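Local coordinates for hyaluronidase (Streptomyces koganeiensis, PDB 4UFQ) that degrades hyaluronan as a bacterial hyaluronidase, probably working as a trimer like its family relatives, at the interface of chains A and B. Sequence-based numbering; all coordinates share one arbitrary frame. Chains: chain A/B, Hyaluronidase.

Contact 1: the interface of chains A and B. Residues chain A 114-116; chain B 99-103.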
# COMPACT_ATOMS: atom_id res chain seq x y z
N ALA A 114 -10.53 -3.52 -9.28
CA ALA A 114 -11.92 -3.86 -9.00
C ALA A 114 -12.51 -4.30 -10.32
O ALA A 114 -12.99 -3.48 -11.10
CB ALA A 114 -12.64 -2.66 -8.44
N THR A 115 -12.46 -5.60 -10.58
CA THR A 115 -12.65 -6.13 -11.93
C THR A 115 -14.08 -6.12 -12.44
O THR A 115 -14.30 -6.37 -13.62
CB THR A 115 -12.11 -7.56 -12.05
OG1 THR A 115 -12.70 -8.39 -11.04
CG2 THR A 115 -10.60 -7.58 -11.91
N ASN A 116 -15.06 -5.83 -11.57
CA ASN A 116 -16.45 -5.77 -12.03
C ASN A 116 -16.93 -4.33 -12.20
O ASN A 116 -18.08 -4.09 -12.59
CB ASN A 116 -17.39 -6.49 -11.06
CG ASN A 116 -17.09 -7.96 -10.95
OD1 ASN A 116 -16.88 -8.47 -9.85
ND2 ASN A 116 -17.08 -8.64 -12.08
N ASP B 99 -8.29 -7.77 -5.42
CA ASP B 99 -9.43 -7.56 -6.31
C ASP B 99 -10.71 -7.36 -5.50
O ASP B 99 -11.14 -8.26 -4.77
CB ASP B 99 -9.61 -8.71 -7.32
CG ASP B 99 -10.63 -8.38 -8.41
OD1 ASP B 99 -11.07 -7.21 -8.51
OD2 ASP B 99 -10.99 -9.29 -9.19
N LEU B 100 -11.29 -6.17 -5.64
CA LEU B 100 -12.54 -5.81 -5.00
C LEU B 100 -13.66 -6.08 -5.99
O LEU B 100 -13.93 -5.27 -6.87
CB LEU B 100 -12.49 -4.33 -4.62
CG LEU B 100 -11.31 -3.96 -3.72
CD1 LEU B 100 -11.25 -2.44 -3.53
CD2 LEU B 100 -11.36 -4.65 -2.37
N ARG B 101 -14.30 -7.24 -5.84
CA ARG B 101 -15.28 -7.70 -6.81
C ARG B 101 -16.70 -7.31 -6.46
O ARG B 101 -16.99 -6.97 -5.32
CB ARG B 101 -15.18 -9.23 -6.97
CG ARG B 101 -13.91 -9.65 -7.65
CD ARG B 101 -13.93 -11.12 -8.02
NE ARG B 101 -12.73 -11.49 -8.75
CZ ARG B 101 -12.40 -12.74 -9.06
NH1 ARG B 101 -13.17 -13.76 -8.69
NH2 ARG B 101 -11.28 -12.98 -9.74
N VAL B 102 -17.55 -7.38 -7.49
CA VAL B 102 -19.00 -7.14 -7.44
C VAL B 102 -19.35 -5.66 -7.61
O VAL B 102 -19.15 -4.86 -6.71
CB VAL B 102 -19.69 -7.73 -6.17
CG1 VAL B 102 -21.21 -7.52 -6.24
CG2 VAL B 102 -19.39 -9.22 -6.05
N ALA B 103 -19.90 -5.33 -8.78
CA ALA B 103 -20.28 -3.95 -9.08
C ALA B 103 -21.26 -3.45 -8.03
O ALA B 103 -22.21 -4.14 -7.69
CB ALA B 103 -20.91 -3.88 -10.48
O HOH W 1 -15.60 -4.76 -8.97

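Contact 2: the interface of chains A and B. Residues chain A 195, 204, 210, 212, 214; chain B 202, 214-216.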
# COMPACT_ATOMS: atom_id res chain seq x y z
N LEU A 195 -3.99 29.42 -9.02
CA LEU A 195 -2.87 29.65 -9.92
C LEU A 195 -3.08 28.73 -11.09
O LEU A 195 -3.35 27.53 -10.91
CB LEU A 195 -1.56 29.31 -9.21
CG LEU A 195 -0.25 29.60 -9.95
CD1 LEU A 195 -0.01 31.10 -10.11
CD2 LEU A 195 0.93 28.95 -9.22
N TRP A 204 -3.18 34.35 -11.87
CA TRP A 204 -3.73 34.15 -10.53
C TRP A 204 -5.10 34.79 -10.44
O TRP A 204 -5.29 35.96 -10.80
CB TRP A 204 -2.87 34.84 -9.48
CG TRP A 204 -3.33 34.85 -8.02
CD1 TRP A 204 -3.83 35.92 -7.32
CD2 TRP A 204 -3.22 33.77 -7.08
NE1 TRP A 204 -4.04 35.57 -6.02
CE2 TRP A 204 -3.68 34.25 -5.84
CE3 TRP A 204 -2.80 32.45 -7.17
CZ2 TRP A 204 -3.69 33.46 -4.69
CZ3 TRP A 204 -2.82 31.67 -6.04
CH2 TRP A 204 -3.29 32.17 -4.83
N THR A 210 -10.10 39.11 -8.44
CA THR A 210 -9.19 39.77 -9.38
C THR A 210 -8.38 38.75 -10.12
O THR A 210 -7.80 37.84 -9.50
CB THR A 210 -8.24 40.73 -8.68
OG1 THR A 210 -8.99 41.59 -7.81
CG2 THR A 210 -7.43 41.57 -9.69
N THR A 212 -5.15 38.27 -12.60
CA THR A 212 -3.90 38.91 -13.02
C THR A 212 -3.07 37.96 -13.86
O THR A 212 -2.87 36.82 -13.49
CB THR A 212 -3.07 39.27 -11.79
OG1 THR A 212 -3.83 40.16 -10.96
CG2 THR A 212 -1.77 39.96 -12.17
N ILE A 214 0.38 37.10 -14.54
CA ILE A 214 1.66 37.30 -13.89
C ILE A 214 2.83 37.27 -14.86
O ILE A 214 3.75 38.08 -14.73
CB ILE A 214 1.86 36.21 -12.81
CG1 ILE A 214 0.79 36.38 -11.73
CG2 ILE A 214 3.27 36.26 -12.24
CD1 ILE A 214 0.67 35.13 -10.85
N LEU B 202 -1.18 36.59 -3.88
CA LEU B 202 -0.09 35.64 -4.05
C LEU B 202 1.24 36.35 -3.78
O LEU B 202 1.49 37.43 -4.35
CB LEU B 202 -0.13 35.07 -5.48
CG LEU B 202 0.91 33.99 -5.78
CD1 LEU B 202 0.64 32.71 -4.99
CD2 LEU B 202 0.92 33.72 -7.30
N ILE B 214 2.95 39.33 -5.68
CA ILE B 214 2.92 39.09 -7.11
C ILE B 214 1.58 39.43 -7.75
O ILE B 214 1.56 40.00 -8.84
CB ILE B 214 3.24 37.60 -7.38
CG1 ILE B 214 4.67 37.31 -6.92
CG2 ILE B 214 3.03 37.25 -8.85
CD1 ILE B 214 4.93 35.81 -6.78
N ALA B 215 0.48 39.12 -7.07
CA ALA B 215 -0.84 39.39 -7.64
C ALA B 215 -1.83 39.62 -6.54
O ALA B 215 -1.78 38.95 -5.52
CB ALA B 215 -1.30 38.26 -8.53
N PRO B 216 -2.78 40.53 -6.75
CA PRO B 216 -3.72 40.87 -5.67
C PRO B 216 -4.89 39.90 -5.50
O PRO B 216 -5.21 39.10 -6.38
CB PRO B 216 -4.26 42.24 -6.11
CG PRO B 216 -4.15 42.23 -7.59
CD PRO B 216 -2.92 41.42 -7.91
O HOH W 2 -5.00 38.68 -9.09

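Contact 3: the interface of chains A and B. Residues chain A 170, 172; chain B 154, 158, 160, 188, 190.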
# COMPACT_ATOMS: atom_id res chain seq x y z
N LEU A 170 7.15 21.01 -0.51
CA LEU A 170 8.50 21.37 -0.94
C LEU A 170 8.80 20.65 -2.24
O LEU A 170 8.69 19.42 -2.31
CB LEU A 170 9.55 21.02 0.11
CG LEU A 170 11.02 21.06 -0.31
CD1 LEU A 170 11.48 22.47 -0.75
CD2 LEU A 170 11.86 20.59 0.82
N GLU A 172 11.99 20.23 -4.84
CA GLU A 172 13.37 20.44 -5.22
C GLU A 172 13.45 20.15 -6.72
O GLU A 172 13.78 19.06 -7.15
CB GLU A 172 14.32 19.54 -4.43
CG GLU A 172 14.39 19.91 -2.95
CD GLU A 172 15.52 19.22 -2.22
OE1 GLU A 172 16.70 19.54 -2.50
OE2 GLU A 172 15.25 18.35 -1.36
N ARG B 154 10.92 17.57 4.58
CA ARG B 154 11.03 18.94 5.08
C ARG B 154 9.78 19.79 4.78
O ARG B 154 9.81 21.03 4.86
CB ARG B 154 12.31 19.62 4.57
CG ARG B 154 13.59 18.93 5.02
CD ARG B 154 14.84 19.80 4.87
NE ARG B 154 15.04 20.21 3.46
CZ ARG B 154 15.71 19.51 2.56
NH1 ARG B 154 16.22 18.31 2.86
NH2 ARG B 154 15.86 19.97 1.34
N HIS B 158 7.23 16.37 0.30
CA HIS B 158 8.57 16.79 -0.13
C HIS B 158 8.93 15.95 -1.35
O HIS B 158 9.05 14.72 -1.25
CB HIS B 158 9.56 16.52 1.02
CG HIS B 158 11.00 16.88 0.77
ND1 HIS B 158 11.91 16.97 1.80
CD2 HIS B 158 11.69 17.14 -0.37
CE1 HIS B 158 13.10 17.28 1.31
NE2 HIS B 158 12.99 17.40 -0.00
N VAL B 160 11.55 15.43 -4.73
CA VAL B 160 12.85 15.70 -5.34
C VAL B 160 12.85 15.22 -6.79
O VAL B 160 12.59 14.05 -7.05
CB VAL B 160 13.99 15.02 -4.57
CG1 VAL B 160 15.35 15.37 -5.17
CG2 VAL B 160 13.93 15.40 -3.09
N ASP B 188 13.56 26.94 2.34
CA ASP B 188 14.25 25.65 2.46
C ASP B 188 15.77 25.73 2.31
O ASP B 188 16.32 26.66 1.70
CB ASP B 188 13.72 24.66 1.43
CG ASP B 188 14.18 23.25 1.69
OD1 ASP B 188 13.81 22.70 2.75
OD2 ASP B 188 14.95 22.70 0.86
N SER B 190 17.52 24.05 0.37
CA SER B 190 17.86 23.89 -1.05
C SER B 190 17.78 25.24 -1.77
O SER B 190 17.94 25.33 -2.99
CB SER B 190 16.92 22.87 -1.73
OG SER B 190 15.57 23.30 -1.72
O HOH W 3 18.51 19.30 -0.45

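Contact 1: the interface of chains A and B
In this member of the HylP hyaluronidase family, whose phage relatives are intertwined beta-helical trimers, the end of strand 96-101 of chain B meets the loop that follows strand 110-113 of chain A. From CB, the side chain of B:Asp99 leaves with CG anti to its backbone N (chi1 -169°) and crosses A:Thr115 at about a right angle. The carboxylate carbon CG of B:Asp99 packs 3.6 Å from the methyl CG2 of A:Thr115. At the tip the two oxygens divide the work, each with its syn lone pair: OD1 of B:Asp99 accepts the backbone N of A:Thr115 at 3.0 Å, and OD2 of B:Asp99 accepts the hydroxyl OG1 of A:Thr115 at 2.7 Å. Within chain B, OD2 of B:Asp99 also takes NE of B:Arg101 at 2.8 Å, a second-shell salt bridge that arrives 48° out of the carboxylate plane while lying in the guanidinium plane, and probably helps fix the rotation of the carboxylate. Further along, the amide oxygen OD1 of A:Asn116 receives the backbone N of B:Val102 at 2.7 Å, in the carbonyl plane on a lone pair, with a C=O...N angle of 125°. The backbone N of A:Asn116 lies 2.9 Å from a water, which in turn sits 2.7 Å from the carbonyl O of B:Leu100.

Contact 2: the interface of chains A and B
Packing of apolar groups carries this patch near the C-termini, where strands 193-198, 201-206 and 211-215 of chain A face strands 201-206 and 211-215 of chain B; here, no nitrogen or oxygen of one chain comes within bonding distance of the other. The CH-pi contact is centred on the indole of A:Trp204: CB of B:Leu202 stands 3.6 Å above the ring plane, over its centre, and the methyl CD1 of B:Leu202 reaches along the same face to within 3.8 Å of CZ3 of A:Trp204. Towards the pyrrole side, the methyl CB of B:Ala215 lies 3.7 Å from CD1 of A:Trp204. Among the aliphatic contacts, A:Ile214 and B:Ile214 cross at about a right angle, touching branch to branch with CG2 of A:Ile214 3.5 Å from CG2 of B:Ile214. CD2 of B:Leu202 fills in beside them, 3.8 Å from CD1 of A:Ile214. A water bridges the chains, 2.7 Å from the hydroxyl OG1 of A:Thr212 and 2.7 Å from the carbonyl O of B:Pro216, with the carbonyl O of A:Thr210 at 3.0 Å. The patch thus joins the C-terminal ends of two chains by a small hydrophobic core, which probably helps to hold the trimer closed at that end.

Contact 3: the interface of chains A and B
A:Glu172 and A:Leu170, with 68 and 58 Å² hidden by chain B, lead this strand-to-strand contact: strand 169-172 of chain A forms parallel bridges with strand 157-160 of chain B, A:Leu170 pairing with B:His158 and A:Glu172 with B:Val160, which probably holds the two chains in register. The carboxylate of A:Glu172 offers the anti lone pair of OE2 to NE2 of B:His158, 2.8 Å away and nearly straight (164° at H). That oxygen lies in the imidazole plane, although carboxylate and ring are turned 40° apart. NH2 of B:Arg154 adds a salt bridge at 3.2 Å to OE2 of A:Glu172, weak as a hydrogen bond, while a water 2.7 Å from OE1 of A:Glu172 links this second oxygen to the same NH2. A:Leu170 lies alongside B:His158, pointing the same way, its methyl CD2 over the imidazole face, 3.5 Å from the ring centroid. CD2 of A:Leu170 also touches CG of B:Asp188 at 3.6 Å. In the second shell, OD1 of B:Asp188 accepts NE of B:Arg154, and OD2 takes NH2 of B:Arg154 plus OG and N of B:Ser190, whose CB lies against OE1 of A:Glu172. An alanine in place of B:Asp188 would remove the carboxylate that packs against the methyls of A:Leu170 and would probably leave B:Arg154 and B:Ser190 less well held beside A:Glu172. NE2 of B:His158 is likely to carry the ring hydrogen, since ND1 of B:His158 accepts the backbone N of B:Arg154 at 3.0 Å.

Measured between the centres of their C-alpha atoms, contact 1 lies about 45 Å from contact 2 and 39 Å from contact 3, while contacts 2 and 3 are about 24 Å apart. At these distances chains A and B touch at well separated levels, through polar loop recognition, a charged strand pairing and an apolar terminal core. The contacts share no residue and no strand. In sequence, contact 3 draws on residues between contacts 1 and 2, and in chain B its last segment leads towards strands 201-206 and 211-215, which carry contact 2. Such spacing suits elongated chains running together along much of their length, consistent with the deposited trimer.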